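Local coordinates for protein Pcdhgb2 (Mus musculus, PDB 5SZR) that probably acts as a calcium-dependent cell-adhesion protein that may help establish and maintain specific neuronal connections, and is represented here by extracellular cadherin domains 3 to 6, at residues E109-V115 with I129-R135; W366-H370 with L382-G387. All coordinates share one frame. Numbering follows the deposited sequence.

Interaction 1 (E109-V115 with I129-R135); sequences EVIVTSV and IALIKTR
Val110, Val112 and Ile132 form the apolar centre, their side chains on one face of an antiparallel strand pair. CG1 of Val110 lies 3.6 Å from CG2 of Ile132, and CG2 of Val112 3.6 Å from CD1 of Ile132, whose m,m rotamer brings that methyl in beneath the neighbouring strand. CG1 of Val112 and CG2 of Val115 each stand 4.0 Å from CB of Ala130. Beta-branched residues suit these extended backbones, and they meet Val199, Ile201 and Ile185 of the facing sheet. This is the A*–B strand pair of a cadherin repeat, a Greek-key beta sandwich: 109-113 is an outermost strand, while 129-135 pairs on its other side with 164-169, where Ile129 and Ala130 make a classic beta bulge against Leu167. The axes of the two short strand segments approach to 4.6 Å, their N-to-C directions 155° apart. Glu109 faces Arg135, Ile111 faces Lys133 and Thr113 faces Leu131 as hydrogen-bonded pairs, each closed by two N-H...O bonds, such as Ile111 N to Lys133 O at 2.7 Å and Arg135 N to Glu109 O at 3.2 Å; Val110–Thr134 and Val112–Ile132 are the non-hydrogen-bonded pairs between them. Past Thr113, Ser114 takes a left-handed conformation (phi 53°, psi 49°) and the regular ladder stops. The opposite face is more polar: OG1 of Thr113 packs 3.6 Å from CB of Leu131, and Ile111 lies over one face of the Arg135 guanidinium, with its CD1 3.6 Å from NH1. At the outer end, beside calcium-binding Asp136, Glu109 (chi1 p) meets Arg135 in a salt bridge, OE2 to NE 3.2 Å.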
loop_
_atom_site.group_PDB
_atom_site.type_symbol
_atom_site.label_atom_id
_atom_site.label_comp_id
_atom_site.label_asym_id
_atom_site.label_seq_id
_atom_site.Cartn_x
_atom_site.Cartn_y
_atom_site.Cartn_z
ATOM N N GLU A 109 -25.505 -29.991 4.578
ATOM C CA GLU A 109 -25.082 -28.818 5.327
ATOM C C GLU A 109 -23.578 -28.864 5.559
ATOM O O GLU A 109 -22.983 -29.941 5.683
ATOM C CB GLU A 109 -25.828 -28.687 6.664
ATOM C CG GLU A 109 -25.620 -29.816 7.655
ATOM C CD GLU A 109 -26.219 -29.494 9.017
ATOM O OE1 GLU A 109 -26.014 -28.357 9.499
ATOM O OE2 GLU A 109 -26.907 -30.366 9.597
ATOM N N VAL A 110 -22.969 -27.679 5.607
ATOM C CA VAL A 110 -21.527 -27.520 5.762
ATOM C C VAL A 110 -21.259 -26.876 7.115
ATOM O O VAL A 110 -21.843 -25.835 7.442
ATOM C CB VAL A 110 -20.931 -26.673 4.625
ATOM C CG1 VAL A 110 -19.415 -26.783 4.613
ATOM C CG2 VAL A 110 -21.515 -27.085 3.288
ATOM N N ILE A 111 -20.375 -27.489 7.899
ATOM C CA ILE A 111 -20.050 -27.025 9.243
ATOM C C ILE A 111 -18.589 -26.597 9.240
ATOM O O ILE A 111 -17.692 -27.435 9.078
ATOM C CB ILE A 111 -20.307 -28.103 10.304
ATOM C CG1 ILE A 111 -21.698 -28.722 10.117
ATOM C CG2 ILE A 111 -20.164 -27.516 11.698
ATOM C CD1 ILE A 111 -22.833 -27.724 10.214
ATOM N N VAL A 112 -18.351 -25.298 9.430
ATOM C CA VAL A 112 -17.020 -24.700 9.358
ATOM C C VAL A 112 -16.601 -24.285 10.763
ATOM O O VAL A 112 -17.319 -23.532 11.431
ATOM C CB VAL A 112 -16.999 -23.491 8.411
ATOM C CG1 VAL A 112 -15.601 -22.914 8.319
ATOM C CG2 VAL A 112 -17.525 -23.876 7.034
ATOM N N THR A 113 -15.442 -24.764 11.210
ATOM C CA THR A 113 -14.897 -24.395 12.509
ATOM C C THR A 113 -13.423 -24.041 12.362
ATOM O O THR A 113 -12.791 -24.319 11.339
ATOM C CB THR A 113 -15.052 -25.518 13.546
ATOM O OG1 THR A 113 -14.357 -26.688 13.101
ATOM C CG2 THR A 113 -16.517 -25.847 13.777
ATOM N N SER A 114 -12.890 -23.415 13.414
ATOM C CA SER A 114 -11.469 -23.083 13.532
ATOM C C SER A 114 -10.959 -22.319 12.314
ATOM O O SER A 114 -9.924 -22.647 11.729
ATOM C CB SER A 114 -10.632 -24.341 13.773
ATOM O OG SER A 114 -10.848 -24.844 15.079
ATOM N N VAL A 115 -11.696 -21.280 11.928
ATOM C CA VAL A 115 -11.210 -20.390 10.882
ATOM C C VAL A 115 -10.059 -19.552 11.429
ATOM O O VAL A 115 -10.182 -18.908 12.478
ATOM C CB VAL A 115 -12.346 -19.507 10.352
ATOM C CG1 VAL A 115 -11.825 -18.574 9.262
ATOM C CG2 VAL A 115 -13.478 -20.373 9.832
ATOM N N ILE A 129 -6.483 -23.343 7.237
ATOM C CA ILE A 129 -7.316 -22.167 7.451
ATOM C C ILE A 129 -8.578 -22.510 8.225
ATOM O O ILE A 129 -8.993 -21.757 9.109
ATOM C CB ILE A 129 -7.664 -21.516 6.101
ATOM C CG1 ILE A 129 -6.399 -21.182 5.316
ATOM C CG2 ILE A 129 -8.489 -20.257 6.313
ATOM C CD1 ILE A 129 -6.703 -20.566 3.984
ATOM N N ALA A 130 -9.211 -23.636 7.906
ATOM C CA ALA A 130 -10.502 -23.951 8.493
ATOM C C ALA A 130 -10.728 -25.451 8.427
ATOM O O ALA A 130 -10.169 -26.147 7.576
ATOM C CB ALA A 130 -11.635 -23.204 7.782
ATOM N N LEU A 131 -11.561 -25.936 9.340
ATOM C CA LEU A 131 -11.973 -27.330 9.376
ATOM C C LEU A 131 -13.414 -27.427 8.891
ATOM O O LEU A 131 -14.283 -26.679 9.353
ATOM C CB LEU A 131 -11.824 -27.903 10.785
ATOM C CG LEU A 131 -10.388 -27.845 11.311
ATOM C CD1 LEU A 131 -10.312 -28.336 12.748
ATOM C CD2 LEU A 131 -9.459 -28.649 10.413
ATOM N N ILE A 132 -13.657 -28.341 7.953
ATOM C CA ILE A 132 -14.936 -28.469 7.266
ATOM C C ILE A 132 -15.517 -29.845 7.570
ATOM O O ILE A 132 -14.813 -30.856 7.473
ATOM C CB ILE A 132 -14.779 -28.280 5.746
ATOM C CG1 ILE A 132 -13.976 -27.009 5.426
ATOM C CG2 ILE A 132 -16.135 -28.286 5.060
ATOM C CD1 ILE A 132 -14.596 -25.736 5.930
ATOM N N LYS A 133 -16.801 -29.881 7.924
ATOM C CA LYS A 133 -17.526 -31.126 8.155
ATOM C C LYS A 133 -18.867 -31.053 7.441
ATOM O O LYS A 133 -19.504 -29.998 7.412
ATOM C CB LYS A 133 -17.739 -31.381 9.656
ATOM C CG LYS A 133 -18.306 -32.750 9.976
ATOM C CD LYS A 133 -18.808 -32.829 11.412
ATOM C CE LYS A 133 -19.554 -34.135 11.656
ATOM N NZ LYS A 133 -20.236 -34.165 12.981
ATOM N N THR A 134 -19.294 -32.171 6.860
ATOM C CA THR A 134 -20.566 -32.235 6.150
ATOM C C THR A 134 -21.508 -33.217 6.829
ATOM O O THR A 134 -21.085 -34.273 7.311
ATOM C CB THR A 134 -20.381 -32.645 4.687
ATOM O OG1 THR A 134 -19.952 -34.011 4.617
ATOM C CG2 THR A 134 -19.348 -31.767 4.028
ATOM N N ARG A 135 -22.786 -32.856 6.863
ATOM C CA ARG A 135 -23.855 -33.745 7.285
ATOM C C ARG A 135 -24.897 -33.842 6.180
ATOM O O ARG A 135 -25.040 -32.928 5.362
ATOM C CB ARG A 135 -24.510 -33.258 8.587
ATOM C CG ARG A 135 -23.702 -33.555 9.842
ATOM C CD ARG A 135 -24.558 -33.424 11.096
ATOM N NE ARG A 135 -24.906 -32.036 11.384
ATOM C CZ ARG A 135 -24.229 -31.257 12.223
ATOM N NH1 ARG A 135 -24.611 -30.001 12.421
ATOM N NH2 ARG A 135 -23.169 -31.734 12.863
#

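Interaction 2 (W366-H370 with L382-G387); sequences WLSYH and LGLRTG
Arg385 lays its guanidinium flat on the indole of Trp366, planes 3° apart and centres 3.6 Å apart, a cation-pi stack in which CZ sits over the five-membered ring. Within this cadherin repeat, the contact joins the start of edge strand 368-374 in one sheet of the beta sandwich to the turn between strands 380-382 and 388-391 of the other. Trp366 has chi1 t, and Arg385 runs m, m, t, so its long side chain, although its CA-to-CB bond points away, curls back to the strand; NH1 then donates to Leu367 O at 3.1 Å. Two residues along the strand, Tyr369 N donates to Leu384 O at 2.7 Å, and Ser368 CA adds a CA-H...O contact to the same oxygen at 3.1 Å. The CA atoms of Ser368 and Arg385 are 5.0 Å apart, those of Tyr369 and Leu384 4.8 Å. The turn is drawn together by Gly387 N bonding to Gly383 O at 2.9 Å. Tyr369 (chi1 m) points toward it and lies buried: Gly387 CA makes a CH-pi contact 3.7 Å from the ring centroid. Glycine suits this place, because phi is 68° and a CB would clash with the ring. CD2 of Leu382 packs 4.0 Å from CB of Tyr369, and CD1 of Leu384 reaches CE1 of His370 at 3.7 Å, while Ser368 OG and His370 NE2 share a 2.6 Å hydrogen bond. Two waters fill gaps between the segments: one lies 3.2 Å from both Tyr369 OH and Thr386 O, and the other donates to Tyr369 O at 2.9 Å and Leu382 O at 2.8 Å.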
loop_
_atom_site.group_PDB
_atom_site.type_symbol
_atom_site.label_atom_id
_atom_site.label_comp_id
_atom_site.label_asym_id
_atom_site.label_seq_id
_atom_site.Cartn_x
_atom_site.Cartn_y
_atom_site.Cartn_z
ATOM N N TRP A 366 32.814 39.416 -11.081
ATOM C CA TRP A 366 33.247 39.839 -12.410
ATOM C C TRP A 366 33.412 41.358 -12.400
ATOM O O TRP A 366 32.424 42.099 -12.392
ATOM C CB TRP A 366 32.251 39.400 -13.479
ATOM C CG TRP A 366 32.802 39.467 -14.876
ATOM C CD1 TRP A 366 34.104 39.689 -15.235
ATOM C CD2 TRP A 366 32.068 39.325 -16.098
ATOM N NE1 TRP A 366 34.224 39.683 -16.605
ATOM C CE2 TRP A 366 32.989 39.462 -17.157
ATOM C CE3 TRP A 366 30.724 39.098 -16.400
ATOM C CZ2 TRP A 366 32.608 39.376 -18.494
ATOM C CZ3 TRP A 366 30.346 39.004 -17.732
ATOM C CH2 TRP A 366 31.287 39.143 -18.762
ATOM N N LEU A 367 34.654 41.822 -12.404
ATOM C CA LEU A 367 34.922 43.231 -12.165
ATOM C C LEU A 367 34.924 44.027 -13.460
ATOM O O LEU A 367 35.358 43.543 -14.510
ATOM C CB LEU A 367 36.252 43.403 -11.433
ATOM C CG LEU A 367 36.271 42.621 -10.122
ATOM C CD1 LEU A 367 37.472 43.010 -9.283
ATOM C CD2 LEU A 367 34.963 42.820 -9.349
ATOM N N SER A 368 34.417 45.253 -13.377
ATOM C CA SER A 368 34.422 46.190 -14.485
ATOM C C SER A 368 34.809 47.555 -13.941
ATOM O O SER A 368 34.425 47.914 -12.823
ATOM C CB SER A 368 33.061 46.263 -15.176
ATOM O OG SER A 368 32.158 47.046 -14.416
ATOM N N TYR A 369 35.557 48.312 -14.740
ATOM C CA TYR A 369 36.205 49.543 -14.310
ATOM C C TYR A 369 35.594 50.728 -15.045
ATOM O O TYR A 369 35.455 50.696 -16.271
ATOM C CB TYR A 369 37.710 49.462 -14.571
ATOM C CG TYR A 369 38.384 48.348 -13.798
ATOM C CD1 TYR A 369 39.037 48.610 -12.600
ATOM C CD2 TYR A 369 38.358 47.034 -14.259
ATOM C CE1 TYR A 369 39.650 47.601 -11.885
ATOM C CE2 TYR A 369 38.967 46.009 -13.547
ATOM C CZ TYR A 369 39.608 46.298 -12.359
ATOM O OH TYR A 369 40.219 45.291 -11.647
ATOM N N HIS A 370 35.235 51.772 -14.300
ATOM C CA HIS A 370 34.514 52.907 -14.856
ATOM C C HIS A 370 35.123 54.216 -14.379
ATOM O O HIS A 370 35.577 54.321 -13.235
ATOM C CB HIS A 370 33.036 52.864 -14.466
ATOM C CG HIS A 370 32.363 51.569 -14.794
ATOM N ND1 HIS A 370 31.642 51.377 -15.952
ATOM C CD2 HIS A 370 32.304 50.399 -14.113
ATOM C CE1 HIS A 370 31.165 50.145 -15.970
ATOM N NE2 HIS A 370 31.554 49.531 -14.867
ATOM N N LEU A 382 40.056 54.028 -19.920
ATOM C CA LEU A 382 40.065 53.084 -18.806
ATOM C C LEU A 382 39.486 51.761 -19.289
ATOM O O LEU A 382 38.303 51.688 -19.638
ATOM C CB LEU A 382 39.276 53.633 -17.617
ATOM C CG LEU A 382 39.163 52.703 -16.407
ATOM C CD1 LEU A 382 40.544 52.363 -15.862
ATOM C CD2 LEU A 382 38.295 53.329 -15.329
ATOM N N GLY A 383 40.318 50.722 -19.319
ATOM C CA GLY A 383 39.892 49.413 -19.778
ATOM C C GLY A 383 38.739 48.854 -18.971
ATOM O O GLY A 383 38.866 48.644 -17.760
ATOM N N LEU A 384 37.604 48.624 -19.642
ATOM C CA LEU A 384 36.398 48.180 -18.951
ATOM C C LEU A 384 36.659 46.943 -18.102
ATOM O O LEU A 384 36.204 46.860 -16.956
ATOM C CB LEU A 384 35.285 47.902 -19.963
ATOM C CG LEU A 384 33.974 47.372 -19.377
ATOM C CD1 LEU A 384 33.433 48.333 -18.332
ATOM C CD2 LEU A 384 32.954 47.150 -20.474
ATOM N N ARG A 385 37.394 45.971 -18.644
ATOM C CA ARG A 385 37.710 44.755 -17.910
ATOM C C ARG A 385 39.149 44.690 -17.426
ATOM O O ARG A 385 39.446 43.884 -16.541
ATOM C CB ARG A 385 37.427 43.517 -18.775
ATOM C CG ARG A 385 35.984 43.383 -19.215
ATOM C CD ARG A 385 35.058 43.215 -18.022
ATOM N NE ARG A 385 33.691 42.904 -18.430
ATOM C CZ ARG A 385 32.682 42.738 -17.581
ATOM N NH1 ARG A 385 32.889 42.849 -16.275
ATOM N NH2 ARG A 385 31.468 42.450 -18.034
ATOM N N THR A 386 40.044 45.507 -17.973
ATOM C CA THR A 386 41.450 45.421 -17.597
ATOM C C THR A 386 41.838 46.397 -16.492
ATOM O O THR A 386 42.771 46.120 -15.729
ATOM C CB THR A 386 42.337 45.656 -18.824
ATOM O OG1 THR A 386 42.148 46.993 -19.301
ATOM C CG2 THR A 386 41.973 44.678 -19.933
ATOM N N GLY A 387 41.138 47.519 -16.364
ATOM C CA GLY A 387 41.577 48.516 -15.409
ATOM C C GLY A 387 42.876 49.189 -15.791
ATOM O O GLY A 387 43.546 49.768 -14.930
HETATM O O HOH W 1 35.736 52.175 -18.711
HETATM O O HOH W 2 43.109 44.681 -12.903
#

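In the fold
The two contacts lie in different cadherin repeats of one elongated chain, on opposite sides of its centre, about 95 Å between centres and about 73 Å between nearest atoms, so they share no elements. Interaction 1 is partly buried and joins neighbouring strands of a single sheet, where a regular backbone ladder carries the contact and the apolar face turns into the sandwich. Interaction 2 is a surface contact from an edge strand to a turn of the other sheet; with a single backbone-to-backbone hydrogen bond between its segments, it relies on aromatic rings, glycine and water. An arginine serves each: in 109-115/129-135 it pairs with a carboxylate, in 366-370/382-387 with an indole.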